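Archaeal Sm-like protein AF-Sm2 (Archaeoglobus fulgidus, PDB 1LJO) probably binds RNA, as a ring-forming Sm-like protein that assembles from six identical subunits. Local coordinates at residues 7-11 / 36-42; 41-47 / 60-66. All coordinates share one frame. Numbering follows the deposited sequence.

Both interactions lie in one Sm fold, a short N-terminal helix followed by a strongly bent antiparallel sheet. Interaction 1 sets helix 6-12 against the turn that links strand 28-36 to strand 42-44. Interaction 2 pairs strand 42-44 with strand 62-64. Their centres are about 12 Å apart. They follow each other along the chain and share Asn41 and Leu42, so the chain passes from the turn of interaction 1 directly into the pairing of interaction 2. Asn41 joins them: Asp37 holds its ND2, and its OD1 takes the backbone N of Gly66. Both contacts also touch neighbouring subunits, which ties the local fold to the six-subunit assembly.

Interaction 1 (7-11 / 36-42); sequences NQMVK and VDDYMNL
Residues 7-11 are alpha-helical, with Lys11 N bonded to Asn7 O at 3.0 Å. Residues 36-42 leave strand 28-36 at Val36, make a type I turn from Asp37 to Met40, and re-enter the sheet at Leu42. CA atoms are nearest at Asn7-Asp38 (6.6 Å) and Lys11-Val36 (6.8 Å). No hydrogen bond crosses. Asn7 (chi1 m) points toward the turn; its OD1 is 3.7 Å from Asp38 O, and its ND2 lies 3.9 Å from Met40 CG. This is the N-terminal helix of the Sm fold beside the turn between two strands of the bent sheet. The turn is held internally by Asp37 (chi1 p). Its OD1 accepts Asn41 N at 2.9 Å and its OD2 accepts Asn41 ND2 at 2.7 Å, while Met40 N bonds Asp37 O at 2.8 Å. Left-handed Met40 (64/28) brings Asn41 N back to Asp37 OD1. Val10 (chi1 t) is the apolar centre: CG1 meets Val36 CG2 at 3.7 Å and Leu42 CD2 at 4.3 Å, and CG2 meets Met40 CE at 4.3 Å. Val10 also packs on Val63 of a neighbouring subunit. Lys11 CA is 4.3 Å from Val36 CG1; the Lys11 side chain bends (chi3, chi4 p) and leads away.

Interaction 2 (41-47 / 60-66); sequences NLYLTNA and GEIVLRG. With ACY (acetic acid), chain E.
Two short antiparallel strands of the Sm fold, 42-44 and 62-64, pair here; a G1 beta bulge follows where Asn46 and Ala47 both face Gly60. The strand axes approach to 4.7 Å at 157°. Leu42-Leu64 and Leu44-Ile62 are hydrogen-bonded pairs; Tyr43-Val63 is non-hydrogen-bonded. Leu42 N gives to Leu64 O (2.9 Å) and Leu64 N to Leu42 O (2.7 Å). Leu44 N gives to Ile62 O and Ile62 N to Leu44 O, both 3.0 Å. Within the bulge, Ala47 N gives to Gly60 O (2.9 Å) and Gly60 N to Ala47 O (3.0 Å). Asn46, the first bulge residue, is left-handed (55/33), as usual in a G1 bulge. Gly60 sits at 80/-126, where a CB would strike the carbonyl O before it. Glu61 N gives to O of an acetate, probably from the crystallisation liquor, at 2.7 Å. Leu42, Leu44, Ile62 and Leu64 share one face, with Leu44 CD1 4.0 Å from Leu64 CD1; Ala47 CB lies 3.8 Å from Ile62 CD1. On the other face Tyr43 has CD1 4.1 Å from Val63 CG2, and its OH is 2.7 Å from Glu61 OE2. Val63 and Leu64 also pair antiparallel with a neighbouring subunit, extending the sheet. Asn41 ND2 is held by Asp37 OD2. Asn41 OD1 accepts a weak bond from Arg65 NH1 (3.0 Å) and a nearly linear one from Gly66 N at 2.8 Å.

Interaction 1 (7-11 / 36-42)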
ATOM      1  N   ASN A   7      13.721 -11.784   7.118  1.00 19.33           N
ATOM      2  CA  ASN A   7      14.705 -10.744   7.422  1.00 23.08           C
ATOM      3  C   ASN A   7      16.104 -11.344   7.554  1.00 23.25           C
ATOM      4  O   ASN A   7      17.091 -10.706   7.188  1.00 22.91           O
ATOM      5  CB  ASN A   7      14.344 -10.004   8.715  1.00 23.44           C
ATOM      6  CG  ASN A   7      13.236  -8.982   8.518  1.00 25.02           C
ATOM      7  OD1 ASN A   7      12.742  -8.395   9.481  1.00 28.45           O
ATOM      8  ND2 ASN A   7      12.848  -8.759   7.270  1.00 22.14           N
ATOM      9  N   GLN A   8      16.188 -12.563   8.085  1.00 23.39           N
ATOM     10  CA  GLN A   8      17.481 -13.231   8.238  1.00 23.53           C
ATOM     11  C   GLN A   8      18.044 -13.520   6.850  1.00 21.36           C
ATOM     12  O   GLN A   8      19.232 -13.326   6.589  1.00 19.26           O
ATOM     13  CB  GLN A   8      17.338 -14.564   8.993  1.00 28.13           C
ATOM     14  CG  GLN A   8      16.917 -14.459  10.454  1.00 30.41           C
ATOM     15  CD  GLN A   8      16.969 -15.806  11.175  1.00 32.59           C
ATOM     16  OE1 GLN A   8      16.306 -16.769  10.781  1.00 30.42           O
ATOM     17  NE2 GLN A   8      17.757 -15.872  12.242  1.00 34.48           N
ATOM     18  N   MET A   9      17.179 -13.999   5.964  1.00 17.49           N
ATOM     19  CA  MET A   9      17.590 -14.323   4.606  1.00 15.33           C
ATOM     20  C   MET A   9      18.078 -13.073   3.872  1.00 14.63           C
ATOM     21  O   MET A   9      19.150 -13.083   3.271  1.00 15.62           O
ATOM     22  CB  MET A   9      16.424 -14.968   3.842  1.00 15.69           C
ATOM     23  CG  MET A   9      16.776 -15.430   2.433  1.00 21.37           C
ATOM     24  SD  MET A   9      18.196 -16.560   2.401  1.00 27.63           S
ATOM     25  CE  MET A   9      18.633 -16.496   0.675  1.00 23.80           C
ATOM     26  N   VAL A  10      17.304 -11.994   3.937  1.00 13.76           N
ATOM     27  CA  VAL A  10      17.688 -10.761   3.253  1.00 15.31           C
ATOM     28  C   VAL A  10      19.015 -10.210   3.764  1.00 16.49           C
ATOM     29  O   VAL A  10      19.838  -9.740   2.979  1.00 13.31           O
ATOM     30  CB  VAL A  10      16.598  -9.667   3.388  1.00 14.85           C
ATOM     31  CG1 VAL A  10      17.053  -8.383   2.697  1.00 16.89           C
ATOM     32  CG2 VAL A  10      15.289 -10.154   2.777  1.00 13.51           C
ATOM     33  N   LYS A  11      19.231 -10.272   5.076  1.00 14.56           N
ATOM     34  CA  LYS A  11      20.476  -9.762   5.629  1.00 18.34           C
ATOM     35  C   LYS A  11      21.663 -10.586   5.134  1.00 16.58           C
ATOM     36  O   LYS A  11      22.748 -10.053   4.937  1.00 18.09           O
ATOM     37  CB  LYS A  11      20.432  -9.759   7.164  1.00 18.98           C
ATOM     38  CG  LYS A  11      21.622  -9.044   7.802  1.00 26.61           C
ATOM     39  CD  LYS A  11      21.437  -8.827   9.303  1.00 27.09           C
ATOM     40  CE  LYS A  11      21.407 -10.140  10.072  1.00 31.24           C
ATOM     41  NZ  LYS A  11      22.687 -10.895   9.946  1.00 34.46           N
ATOM     42  N   VAL A  36      20.196  -2.941   4.439  1.00 14.61           N
ATOM     43  CA  VAL A  36      18.782  -3.266   4.541  1.00 14.03           C
ATOM     44  C   VAL A  36      18.344  -3.099   5.998  1.00 16.53           C
ATOM     45  O   VAL A  36      19.173  -3.183   6.905  1.00 17.71           O
ATOM     46  CB  VAL A  36      18.514  -4.729   4.084  1.00 16.01           C
ATOM     47  CG1 VAL A  36      19.373  -5.694   4.890  1.00 17.38           C
ATOM     48  CG2 VAL A  36      17.040  -5.073   4.245  1.00 16.33           C
ATOM     49  N   ASP A  37      17.058  -2.828   6.218  1.00 17.00           N
ATOM     50  CA  ASP A  37      16.533  -2.690   7.579  1.00 17.81           C
ATOM     51  C   ASP A  37      15.338  -3.617   7.779  1.00 18.30           C
ATOM     52  O   ASP A  37      14.945  -4.335   6.859  1.00 16.80           O
ATOM     53  CB  ASP A  37      16.136  -1.241   7.891  1.00 17.10           C
ATOM     54  CG  ASP A  37      15.179  -0.657   6.873  1.00 17.69           C
ATOM     55  OD1 ASP A  37      14.323  -1.404   6.362  1.00 18.62           O
ATOM     56  OD2 ASP A  37      15.280   0.562   6.598  1.00 17.45           O
ATOM     57  N   ASP A  38      14.754  -3.593   8.975  1.00 21.26           N
ATOM     58  CA  ASP A  38      13.623  -4.462   9.282  1.00 22.33           C
ATOM     59  C   ASP A  38      12.371  -4.228   8.446  1.00 19.90           C
ATOM     60  O   ASP A  38      11.508  -5.099   8.370  1.00 21.89           O
ATOM     61  CB  ASP A  38      13.269  -4.378  10.771  1.00 26.36           C
ATOM     62  CG  ASP A  38      14.333  -5.004  11.659  1.00 31.39           C
ATOM     63  OD1 ASP A  38      14.962  -5.998  11.230  1.00 31.56           O
ATOM     64  OD2 ASP A  38      14.530  -4.514  12.789  1.00 35.31           O
ATOM     65  N   TYR A  39      12.258  -3.063   7.822  1.00 19.47           N
ATOM     66  CA  TYR A  39      11.095  -2.787   6.991  1.00 20.09           C
ATOM     67  C   TYR A  39      11.417  -3.164   5.549  1.00 17.99           C
ATOM     68  O   TYR A  39      10.645  -2.899   4.626  1.00 16.32           O
ATOM     69  CB  TYR A  39      10.715  -1.307   7.080  1.00 28.34           C
ATOM     70  CG  TYR A  39      10.402  -0.856   8.488  1.00 36.83           C
ATOM     71  CD1 TYR A  39      11.422  -0.512   9.375  1.00 40.12           C
ATOM     72  CD2 TYR A  39       9.086  -0.799   8.944  1.00 39.62           C
ATOM     73  CE1 TYR A  39      11.139  -0.120  10.684  1.00 42.98           C
ATOM     74  CE2 TYR A  39       8.791  -0.410  10.249  1.00 42.48           C
ATOM     75  CZ  TYR A  39       9.820  -0.072  11.112  1.00 43.68           C
ATOM     76  OH  TYR A  39       9.531   0.316  12.400  1.00 46.23           O
ATOM     77  N   MET A  40      12.574  -3.793   5.376  1.00 16.11           N
ATOM     78  CA  MET A  40      13.054  -4.217   4.067  1.00 17.01           C
ATOM     79  C   MET A  40      13.351  -3.084   3.085  1.00 17.68           C
ATOM     80  O   MET A  40      13.239  -3.255   1.865  1.00 15.78           O
ATOM     81  CB  MET A  40      12.096  -5.241   3.444  1.00 19.38           C
ATOM     82  CG  MET A  40      12.301  -6.639   4.036  1.00 24.63           C
ATOM     83  SD  MET A  40      11.372  -7.965   3.239  1.00 31.38           S
ATOM     84  CE  MET A  40      11.907  -7.788   1.604  1.00 16.88           C
ATOM     85  N   ASN A  41      13.704  -1.916   3.618  1.00 14.05           N
ATOM     86  CA  ASN A  41      14.115  -0.822   2.749  1.00 14.62           C
ATOM     87  C   ASN A  41      15.447  -1.375   2.254  1.00 14.43           C
ATOM     88  O   ASN A  41      16.122  -2.088   2.994  1.00 12.23           O
ATOM     89  CB  ASN A  41      14.355   0.463   3.539  1.00 11.91           C
ATOM     90  CG  ASN A  41      13.070   1.077   4.047  1.00 15.14           C
ATOM     91  OD1 ASN A  41      12.099   1.197   3.301  1.00 11.61           O
ATOM     92  ND2 ASN A  41      13.057   1.471   5.319  1.00 11.10           N
ATOM     93  N   LEU A  42      15.823  -1.075   1.018  1.00 12.68           N
ATOM     94  CA  LEU A  42      17.071  -1.596   0.483  1.00 14.27           C
ATOM     95  C   LEU A  42      17.968  -0.501  -0.079  1.00 14.90           C
ATOM     96  O   LEU A  42      17.497   0.436  -0.723  1.00 14.11           O
ATOM     97  CB  LEU A  42      16.787  -2.610  -0.635  1.00 14.12           C
ATOM     98  CG  LEU A  42      15.779  -3.731  -0.373  1.00 15.28           C
ATOM     99  CD1 LEU A  42      15.515  -4.479  -1.673  1.00 14.57           C
ATOM    100  CD2 LEU A  42      16.302  -4.676   0.705  1.00 15.18           C
TER

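Interaction 2 (41-47 / 60-66)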
ATOM      1  N   ASN A  41      13.704  -1.916   3.618  1.00 14.05           N
ATOM      2  CA  ASN A  41      14.115  -0.822   2.749  1.00 14.62           C
ATOM      3  C   ASN A  41      15.447  -1.375   2.254  1.00 14.43           C
ATOM      4  O   ASN A  41      16.122  -2.088   2.994  1.00 12.23           O
ATOM      5  CB  ASN A  41      14.355   0.463   3.539  1.00 11.91           C
ATOM      6  CG  ASN A  41      13.070   1.077   4.047  1.00 15.14           C
ATOM      7  OD1 ASN A  41      12.099   1.197   3.301  1.00 11.61           O
ATOM      8  ND2 ASN A  41      13.057   1.471   5.319  1.00 11.10           N
ATOM      9  N   LEU A  42      15.823  -1.075   1.018  1.00 12.68           N
ATOM     10  CA  LEU A  42      17.071  -1.596   0.483  1.00 14.27           C
ATOM     11  C   LEU A  42      17.968  -0.501  -0.079  1.00 14.90           C
ATOM     12  O   LEU A  42      17.497   0.436  -0.723  1.00 14.11           O
ATOM     13  CB  LEU A  42      16.787  -2.610  -0.635  1.00 14.12           C
ATOM     14  CG  LEU A  42      15.779  -3.731  -0.373  1.00 15.28           C
ATOM     15  CD1 LEU A  42      15.515  -4.479  -1.673  1.00 14.57           C
ATOM     16  CD2 LEU A  42      16.302  -4.676   0.705  1.00 15.18           C
ATOM     17  N   TYR A  43      19.266  -0.633   0.170  1.00 14.49           N
ATOM     18  CA  TYR A  43      20.240   0.304  -0.361  1.00 11.72           C
ATOM     19  C   TYR A  43      21.171  -0.495  -1.263  1.00 12.35           C
ATOM     20  O   TYR A  43      21.934  -1.342  -0.796  1.00 12.43           O
ATOM     21  CB  TYR A  43      21.028   0.990   0.761  1.00  8.99           C
ATOM     22  CG  TYR A  43      22.220   1.799   0.276  1.00 12.05           C
ATOM     23  CD1 TYR A  43      22.176   2.492  -0.934  1.00 13.25           C
ATOM     24  CD2 TYR A  43      23.390   1.873   1.030  1.00 13.38           C
ATOM     25  CE1 TYR A  43      23.265   3.234  -1.383  1.00 17.56           C
ATOM     26  CE2 TYR A  43      24.484   2.612   0.591  1.00 15.44           C
ATOM     27  CZ  TYR A  43      24.417   3.287  -0.618  1.00 17.83           C
ATOM     28  OH  TYR A  43      25.505   3.996  -1.076  1.00 17.24           O
ATOM     29  N   LEU A  44      21.075  -0.231  -2.561  1.00 11.88           N
ATOM     30  CA  LEU A  44      21.893  -0.914  -3.554  1.00 12.68           C
ATOM     31  C   LEU A  44      22.924   0.040  -4.133  1.00 10.41           C
ATOM     32  O   LEU A  44      22.676   1.239  -4.242  1.00 14.24           O
ATOM     33  CB  LEU A  44      21.022  -1.431  -4.705  1.00 14.22           C
ATOM     34  CG  LEU A  44      19.864  -2.379  -4.389  1.00 17.86           C
ATOM     35  CD1 LEU A  44      19.211  -2.831  -5.691  1.00 15.18           C
ATOM     36  CD2 LEU A  44      20.383  -3.574  -3.614  1.00 18.92           C
ATOM     37  N   THR A  45      24.081  -0.498  -4.497  1.00  9.36           N
ATOM     38  CA  THR A  45      25.131   0.297  -5.112  1.00  9.49           C
ATOM     39  C   THR A  45      25.454  -0.390  -6.430  1.00 12.47           C
ATOM     40  O   THR A  45      25.160  -1.576  -6.594  1.00 13.56           O
ATOM     41  CB  THR A  45      26.404   0.354  -4.246  1.00 10.31           C
ATOM     42  OG1 THR A  45      26.858  -0.975  -3.974  1.00 13.74           O
ATOM     43  CG2 THR A  45      26.122   1.089  -2.923  1.00 12.90           C
ATOM     44  N   ASN A  46      26.035   0.357  -7.366  1.00 11.09           N
ATOM     45  CA  ASN A  46      26.392  -0.188  -8.671  1.00 11.16           C
ATOM     46  C   ASN A  46      25.156  -0.818  -9.323  1.00 12.84           C
ATOM     47  O   ASN A  46      25.258  -1.787 -10.074  1.00 14.48           O
ATOM     48  CB  ASN A  46      27.492  -1.239  -8.486  1.00 12.47           C
ATOM     49  CG  ASN A  46      28.634  -0.729  -7.618  1.00 13.81           C
ATOM     50  OD1 ASN A  46      29.408   0.122  -8.039  1.00 12.92           O
ATOM     51  ND2 ASN A  46      28.723  -1.233  -6.389  1.00 15.15           N
ATOM     52  N   ALA A  47      23.994  -0.239  -9.046  1.00 12.36           N
ATOM     53  CA  ALA A  47      22.732  -0.755  -9.557  1.00 11.04           C
ATOM     54  C   ALA A  47      22.417  -0.430 -11.009  1.00 13.51           C
ATOM     55  O   ALA A  47      22.920   0.540 -11.577  1.00 14.67           O
ATOM     56  CB  ALA A  47      21.595  -0.278  -8.678  1.00 13.09           C
ATOM     57  N   GLY A  60      23.538   3.236 -10.467  1.00 13.34           N
ATOM     58  CA  GLY A  60      24.516   3.532  -9.437  1.00 14.81           C
ATOM     59  C   GLY A  60      23.913   3.314  -8.060  1.00 12.11           C
ATOM     60  O   GLY A  60      23.385   2.240  -7.774  1.00 13.49           O
ATOM     61  N   GLU A  61      23.977   4.330  -7.211  1.00 11.35           N
ATOM     62  CA  GLU A  61      23.431   4.228  -5.860  1.00 14.34           C
ATOM     63  C   GLU A  61      21.932   4.520  -5.821  1.00 12.24           C
ATOM     64  O   GLU A  61      21.487   5.555  -6.312  1.00 10.89           O
ATOM     65  CB  GLU A  61      24.132   5.214  -4.922  1.00 16.30           C
ATOM     66  CG  GLU A  61      25.632   5.055  -4.819  1.00 17.55           C
ATOM     67  CD  GLU A  61      26.225   5.963  -3.757  1.00 22.60           C
ATOM     68  OE1 GLU A  61      25.964   7.183  -3.801  1.00 20.88           O
ATOM     69  OE2 GLU A  61      26.953   5.460  -2.880  1.00 25.49           O
ATOM     70  N   ILE A  62      21.152   3.616  -5.236  1.00 11.62           N
ATOM     71  CA  ILE A  62      19.709   3.843  -5.121  1.00 11.62           C
ATOM     72  C   ILE A  62      19.164   3.246  -3.834  1.00 12.85           C
ATOM     73  O   ILE A  62      19.704   2.279  -3.310  1.00 11.49           O
ATOM     74  CB  ILE A  62      18.904   3.213  -6.286  1.00 11.98           C
ATOM     75  CG1 ILE A  62      19.175   1.708  -6.351  1.00 15.00           C
ATOM     76  CG2 ILE A  62      19.255   3.889  -7.610  1.00 15.73           C
ATOM     77  CD1 ILE A  62      18.303   0.975  -7.357  1.00 15.99           C
ATOM     78  N   VAL A  63      18.085   3.833  -3.335  1.00 12.59           N
ATOM     79  CA  VAL A  63      17.434   3.346  -2.130  1.00 12.70           C
ATOM     80  C   VAL A  63      16.019   2.930  -2.516  1.00 12.11           C
ATOM     81  O   VAL A  63      15.267   3.724  -3.091  1.00 12.86           O
ATOM     82  CB  VAL A  63      17.368   4.441  -1.045  1.00 13.16           C
ATOM     83  CG1 VAL A  63      16.468   3.994   0.095  1.00 12.01           C
ATOM     84  CG2 VAL A  63      18.777   4.750  -0.538  1.00 11.50           C
ATOM     85  N   LEU A  64      15.664   1.685  -2.215  1.00 11.28           N
ATOM     86  CA  LEU A  64      14.335   1.168  -2.537  1.00 10.77           C
ATOM     87  C   LEU A  64      13.459   1.138  -1.283  1.00 13.62           C
ATOM     88  O   LEU A  64      13.889   0.673  -0.226  1.00 14.37           O
ATOM     89  CB  LEU A  64      14.453  -0.237  -3.139  1.00 13.71           C
ATOM     90  CG  LEU A  64      15.371  -0.349  -4.370  1.00 15.56           C
ATOM     91  CD1 LEU A  64      15.400  -1.790  -4.882  1.00 14.13           C
ATOM     92  CD2 LEU A  64      14.879   0.588  -5.457  1.00 15.63           C
ATOM     93  N   ARG A  65      12.234   1.647  -1.402  1.00 12.50           N
ATOM     94  CA  ARG A  65      11.308   1.679  -0.274  1.00 12.04           C
ATOM     95  C   ARG A  65      10.759   0.278  -0.010  1.00 12.71           C
ATOM     96  O   ARG A  65      10.169  -0.339  -0.889  1.00  9.50           O
ATOM     97  CB  ARG A  65      10.158   2.641  -0.568  1.00 11.52           C
ATOM     98  CG  ARG A  65       9.199   2.846   0.583  1.00 15.06           C
ATOM     99  CD  ARG A  65       9.882   3.562   1.739  1.00 16.75           C
ATOM    100  NE  ARG A  65       8.947   3.858   2.819  1.00 21.45           N
ATOM    101  CZ  ARG A  65       8.637   3.017   3.799  1.00 24.46           C
ATOM    102  NH1 ARG A  65       9.190   1.811   3.842  1.00 27.58           N
ATOM    103  NH2 ARG A  65       7.773   3.387   4.737  1.00 24.35           N
ATOM    104  N   GLY A  66      10.953  -0.202   1.215  1.00  9.02           N
ATOM    105  CA  GLY A  66      10.506  -1.534   1.589  1.00  9.34           C
ATOM    106  C   GLY A  66       9.069  -1.944   1.308  1.00 11.68           C
ATOM    107  O   GLY A  66       8.829  -3.052   0.823  1.00 13.98           O
TER
HETATM  108  C   ACY E 203      26.028   7.538  -7.819  1.00 30.72           C
HETATM  109  O   ACY E 203      25.686   6.281  -7.857  1.00 27.32           O
HETATM  110  OXT ACY E 203      25.251   8.558  -7.854  1.00 34.61           O
HETATM  111  CH3 ACY E 203      27.529   7.748  -7.728  1.00 26.21           C